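Local coordinates for IPT/TIG domain-containing protein BACOVA_02650 (Bacteroides ovatus, PDB 5E7H), which binds polysaccharide at the bacterial cell surface and probably captures xyloglucan there before its transport into the periplasm for degradation, at residues P13-T18 with F56-A61; S65-V70 with A80-P85. All coordinates share one frame; numbering follows the deposited sequence.

Contact 1 (P13-T18 with F56-A61)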
loop_
_atom_site.group_PDB
_atom_site.type_symbol
_atom_site.label_atom_id
_atom_site.label_comp_id
_atom_site.label_asym_id
_atom_site.label_seq_id
_atom_site.Cartn_x
_atom_site.Cartn_y
_atom_site.Cartn_z
ATOM N N PRO A 13 -2.945 6.747 -0.665
ATOM C CA PRO A 13 -2.886 6.882 -2.124
ATOM C C PRO A 13 -1.830 7.879 -2.535
ATOM O O PRO A 13 -1.640 8.912 -1.897
ATOM C CB PRO A 13 -4.289 7.352 -2.497
ATOM C CG PRO A 13 -4.856 7.945 -1.256
ATOM C CD PRO A 13 -4.228 7.202 -0.112
ATOM N N VAL A 14 -1.146 7.564 -3.632
ATOM C CA VAL A 14 -0.151 8.470 -4.196
ATOM C C VAL A 14 -0.785 9.793 -4.630
ATOM O O VAL A 14 -1.888 9.829 -5.210
ATOM C CB VAL A 14 0.564 7.775 -5.393
ATOM C CG1 VAL A 14 1.530 8.733 -6.109
ATOM C CG2 VAL A 14 1.306 6.546 -4.912
ATOM N N VAL A 15 -0.100 10.907 -4.364
ATOM C CA VAL A 15 -0.579 12.195 -4.819
ATOM C C VAL A 15 -0.677 12.208 -6.357
ATOM O O VAL A 15 0.271 11.838 -7.054
ATOM C CB VAL A 15 0.332 13.344 -4.358
ATOM C CG1 VAL A 15 -0.143 14.657 -4.860
ATOM C CG2 VAL A 15 0.414 13.358 -2.820
ATOM N N GLY A 16 -1.833 12.593 -6.872
ATOM C CA GLY A 16 -2.053 12.596 -8.308
ATOM C C GLY A 16 -2.763 11.359 -8.805
ATOM O O GLY A 16 -3.026 11.243 -10.000
ATOM N N SER A 17 -3.055 10.430 -7.905
ATOM C CA SER A 17 -3.777 9.211 -8.258
ATOM C C SER A 17 -5.216 9.288 -7.764
ATOM O O SER A 17 -5.588 10.187 -7.000
ATOM C CB SER A 17 -3.078 7.982 -7.694
ATOM O OG SER A 17 -3.320 7.845 -6.295
ATOM N N THR A 18 -6.044 8.360 -8.240
ATOM C CA THR A 18 -7.472 8.368 -7.939
ATOM C C THR A 18 -7.739 7.667 -6.621
ATOM O O THR A 18 -7.215 6.578 -6.366
ATOM C CB THR A 18 -8.277 7.690 -9.050
ATOM O OG1 THR A 18 -8.039 8.381 -10.280
ATOM C CG2 THR A 18 -9.781 7.730 -8.748
ATOM N N PHE A 56 -12.098 10.778 -6.757
ATOM C CA PHE A 56 -11.441 12.052 -7.010
ATOM C C PHE A 56 -9.952 11.811 -7.018
ATOM O O PHE A 56 -9.470 10.836 -6.432
ATOM C CB PHE A 56 -11.789 13.082 -5.941
ATOM C CG PHE A 56 -11.488 12.609 -4.551
ATOM C CD1 PHE A 56 -10.237 12.790 -3.994
ATOM C CD2 PHE A 56 -12.477 11.978 -3.806
ATOM C CE1 PHE A 56 -9.966 12.329 -2.710
ATOM C CE2 PHE A 56 -12.207 11.517 -2.528
ATOM C CZ PHE A 56 -10.963 11.698 -1.987
ATOM N N VAL A 57 -9.227 12.716 -7.659
ATOM C CA VAL A 57 -7.784 12.688 -7.642
ATOM C C VAL A 57 -7.262 13.384 -6.383
ATOM O O VAL A 57 -7.741 14.481 -6.064
ATOM C CB VAL A 57 -7.250 13.378 -8.891
ATOM C CG1 VAL A 57 -5.742 13.458 -8.852
ATOM C CG2 VAL A 57 -7.711 12.629 -10.145
ATOM N N LEU A 58 -6.312 12.762 -5.678
ATOM C CA LEU A 58 -5.719 13.361 -4.480
ATOM C C LEU A 58 -4.792 14.519 -4.927
ATOM O O LEU A 58 -3.784 14.264 -5.583
ATOM C CB LEU A 58 -4.956 12.318 -3.659
ATOM C CG LEU A 58 -4.402 12.837 -2.328
ATOM C CD1 LEU A 58 -5.518 13.132 -1.352
ATOM C CD2 LEU A 58 -3.431 11.840 -1.743
ATOM N N PRO A 59 -5.120 15.774 -4.582
ATOM C CA PRO A 59 -4.347 16.884 -5.153
ATOM C C PRO A 59 -3.027 17.200 -4.444
ATOM O O PRO A 59 -2.152 17.846 -5.034
ATOM C CB PRO A 59 -5.305 18.060 -5.040
ATOM C CG PRO A 59 -6.165 17.752 -3.882
ATOM C CD PRO A 59 -6.316 16.255 -3.863
ATOM N N GLN A 60 -2.887 16.752 -3.203
ATOM C CA GLN A 60 -1.701 17.023 -2.400
ATOM C C GLN A 60 -1.702 16.033 -1.240
ATOM O O GLN A 60 -2.743 15.448 -0.946
ATOM C CB GLN A 60 -1.689 18.452 -1.872
ATOM C CG GLN A 60 -2.873 18.753 -0.959
ATOM C CD GLN A 60 -3.027 20.218 -0.601
ATOM O OE1 GLN A 60 -3.815 20.937 -1.211
ATOM N NE2 GLN A 60 -2.301 20.656 0.418
ATOM N N ALA A 61 -0.547 15.834 -0.612
ATOM C CA ALA A 61 -0.441 14.931 0.542
ATOM C C ALA A 61 -0.854 15.635 1.826
ATOM O O ALA A 61 -0.378 16.727 2.112
ATOM C CB ALA A 61 0.961 14.414 0.682
#
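Leu58 and Pro13 meet where the turn before strand 18-24 passes the end of strand 53-57, two neighbouring strands of the IPT/TIG domain, an immunoglobulin-like (E-set) beta-sandwich. The tight part lies round Leu58, which is buried. A chi1 of -175° sets its CG anti to the backbone N. Of the two methyls beyond, CD2 does the touching, 3.4 Å from Pro13 O. The side chains of Pro13 and Leu58 cross at about a right angle, with Pro13 CG near CD2. Val19 of strand 18-24 also touches both. Val15 spreads its two methyls along the other chain, CG1 beside Leu58 O and Gln60 CA, CG2 against Ala61 CB at 3.7 Å. Two backbone bonds close this part. Leu58 N gives a nearly straight bond of 3.0 Å to Ser17 O, and Gly16 N donates to Leu58 O at 2.9 Å.

The solvent side is looser. Thr18 and Val57 form an antiparallel non-hydrogen-bonded pair, their side chains on the same, exposed face of the sheet. They barely touch: Thr18 OG1 stays 4.3 Å from Val57 CG2. Val57 CG1 turns instead to the backbone of Gly16, 3.6 Å from Gly16 C. The type II turn from Val14 to Ser17 is held from inside: Val14 O accepts from Ser17 N and, on a lone pair in the carbonyl plane, from Ser17 OG at 2.7 Å.

Contact 2 (S65-V70 with A80-P85)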
loop_
_atom_site.group_PDB
_atom_site.type_symbol
_atom_site.label_atom_id
_atom_site.label_comp_id
_atom_site.label_asym_id
_atom_site.label_seq_id
_atom_site.Cartn_x
_atom_site.Cartn_y
_atom_site.Cartn_z
ATOM N N SER A 65 -1.798 12.418 9.868
ATOM C CA SER A 65 -2.840 11.413 9.798
ATOM C C SER A 65 -4.198 12.038 10.159
ATOM O O SER A 65 -4.276 13.134 10.699
ATOM C CB SER A 65 -2.526 10.258 10.735
ATOM O OG SER A 65 -2.402 10.726 12.069
ATOM N N GLY A 66 -5.272 11.333 9.824
ATOM C CA GLY A 66 -6.616 11.839 10.046
ATOM C C GLY A 66 -7.635 10.931 9.398
ATOM O O GLY A 66 -7.377 9.750 9.194
ATOM N N HIS A 67 -8.810 11.488 9.098
ATOM C CA HIS A 67 -9.862 10.743 8.429
ATOM C C HIS A 67 -10.456 11.561 7.301
ATOM O O HIS A 67 -10.358 12.785 7.300
ATOM C CB HIS A 67 -10.956 10.357 9.416
ATOM C CG HIS A 67 -10.454 9.547 10.564
ATOM N ND1 HIS A 67 -10.358 8.173 10.509
ATOM C CD2 HIS A 67 -9.975 9.911 11.777
ATOM C CE1 HIS A 67 -9.858 7.726 11.648
ATOM N NE2 HIS A 67 -9.614 8.759 12.432
ATOM N N ILE A 68 -11.070 10.872 6.350
ATOM C CA ILE A 68 -11.867 11.537 5.325
ATOM C C ILE A 68 -13.297 11.719 5.808
ATOM O O ILE A 68 -13.909 10.785 6.329
ATOM C CB ILE A 68 -11.858 10.733 4.012
ATOM C CG1 ILE A 68 -10.421 10.538 3.495
ATOM C CG2 ILE A 68 -12.732 11.427 2.958
ATOM C CD1 ILE A 68 -10.323 9.635 2.302
ATOM N N SER A 69 -13.815 12.939 5.677
ATOM C CA SER A 69 -15.212 13.252 6.012
ATOM C C SER A 69 -15.990 13.570 4.743
ATOM O O SER A 69 -15.568 14.415 3.955
ATOM C CB SER A 69 -15.291 14.437 6.978
ATOM O OG SER A 69 -14.661 14.119 8.207
ATOM N N VAL A 70 -17.128 12.907 4.569
ATOM C CA VAL A 70 -18.004 13.121 3.421
ATOM C C VAL A 70 -19.324 13.710 3.897
ATOM O O VAL A 70 -19.995 13.126 4.744
ATOM C CB VAL A 70 -18.269 11.804 2.652
ATOM C CG1 VAL A 70 -19.214 12.048 1.461
ATOM C CG2 VAL A 70 -16.960 11.182 2.187
ATOM N N ALA A 80 -13.619 5.205 8.759
ATOM C CA ALA A 80 -13.168 4.600 10.011
ATOM C C ALA A 80 -11.654 4.394 10.060
ATOM O O ALA A 80 -11.031 4.645 11.102
ATOM C CB ALA A 80 -13.882 3.264 10.229
ATOM N N GLU A 81 -11.070 3.940 8.952
ATOM C CA GLU A 81 -9.628 3.796 8.828
ATOM C C GLU A 81 -8.915 5.123 8.976
ATOM O O GLU A 81 -9.401 6.138 8.495
ATOM C CB GLU A 81 -9.236 3.234 7.444
ATOM C CG GLU A 81 -9.720 1.868 7.096
ATOM C CD GLU A 81 -9.218 1.447 5.724
ATOM O OE1 GLU A 81 -9.149 2.310 4.814
ATOM O OE2 GLU A 81 -8.875 0.265 5.560
ATOM N N ILE A 82 -7.725 5.102 9.564
ATOM C CA ILE A 82 -6.884 6.285 9.565
ATOM C C ILE A 82 -6.294 6.467 8.173
ATOM O O ILE A 82 -5.634 5.566 7.637
ATOM C CB ILE A 82 -5.779 6.192 10.624
ATOM C CG1 ILE A 82 -6.446 6.216 12.002
ATOM C CG2 ILE A 82 -4.792 7.322 10.482
ATOM C CD1 ILE A 82 -5.485 6.096 13.178
ATOM N N PHE A 83 -6.576 7.630 7.588
ATOM C CA PHE A 83 -6.069 8.043 6.275
ATOM C C PHE A 83 -4.705 8.724 6.409
ATOM O O PHE A 83 -4.509 9.557 7.292
ATOM C CB PHE A 83 -7.083 8.994 5.606
ATOM C CG PHE A 83 -6.819 9.222 4.136
ATOM C CD1 PHE A 83 -6.974 8.190 3.230
ATOM C CD2 PHE A 83 -6.426 10.472 3.682
ATOM C CE1 PHE A 83 -6.714 8.397 1.873
ATOM C CE2 PHE A 83 -6.181 10.693 2.331
ATOM C CZ PHE A 83 -6.322 9.654 1.438
ATOM N N TYR A 84 -3.760 8.331 5.546
ATOM C CA TYR A 84 -2.366 8.794 5.573
ATOM C C TYR A 84 -1.747 8.546 6.956
ATOM O O TYR A 84 -1.335 9.472 7.669
ATOM C CB TYR A 84 -2.232 10.264 5.117
ATOM C CG TYR A 84 -1.723 10.350 3.677
ATOM C CD1 TYR A 84 -0.435 10.797 3.399
ATOM C CD2 TYR A 84 -2.507 9.926 2.606
ATOM C CE1 TYR A 84 0.039 10.846 2.093
ATOM C CE2 TYR A 84 -2.043 9.994 1.305
ATOM C CZ TYR A 84 -0.771 10.442 1.063
ATOM O OH TYR A 84 -0.281 10.477 -0.233
ATOM N N PRO A 85 -1.690 7.258 7.336
ATOM C CA PRO A 85 -1.091 6.871 8.620
ATOM C C PRO A 85 0.428 6.953 8.541
ATOM O O PRO A 85 1.138 5.942 8.507
ATOM C CB PRO A 85 -1.578 5.437 8.810
ATOM C CG PRO A 85 -1.670 4.906 7.456
ATOM C CD PRO A 85 -2.208 6.078 6.624
#
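Ile68 lies over one face of the Phe83 ring. Its CD1 stands almost on the ring normal, 3.8 Å from the centroid and 12° off the normal, in a CH-pi contact. Phe83 CG, anti to the backbone N (chi1 -167°), is the ring atom nearest Ile68 CG1, at 3.9 Å. The opposite face of the ring carries Tyr84 CD2, offset toward the rim, so the ring is held between the two. Phe83 also touches Ile34 of strand 31-34 and Pro13.

The backbones are joined by one antiparallel bridge. Phe83 N donates to Gly66 O at 2.8 Å, and Gly66 N returns a longer bond of 3.2 Å to Phe83 O, which also accepts from Asn35 ND2. In the IPT/TIG sandwich, this ties the loop between strands 75-78 and 89-91, where segment 80-85 lies, to the segment carrying strand 68-72. An alanine in place of Phe83 would probably open a gap beside Ile68 CD1, which would lose the ring face it rests on.

On the more open flank, the His67 ring crosses the side chain of Ile82 obliquely, with CE1 3.7 Å from Ile82 CG1. His67 ND1 makes a weak bond of 3.0 Å to Glu81 O, bent to 130° at the hydrogen. Ala80 O lies at the ring edge, near its plane, 3.3 Å from His67 CE1. Further along, Ser65 CB packs on Ile82 CG2, while Ser65 OG bonds to Glu87 OE2.

Both contacts lie in the IPT/TIG domain, and each is partly buried. Contact 1 belongs to the sheet of strands 18-24 and 53-57, contact 2 to the sheet holding strand 68-72. Contact 1 has an aliphatic core round Leu58 and an exposed Thr18-Val57 pair on one face of the sheet. Contact 2 has an aromatic core at Phe83, with a weak hydrogen bond and an apolar contact of His67 outside it. The buried sides meet. Tyr84 OH probably bonds to Pro13 O at 2.7 Å, and Pro13 CD packs on Phe83 CE1. Tyr84 OH also bonds to Asn119, a residue of a sodium site; Asn119 OD1 in turn accepts from Val15 N.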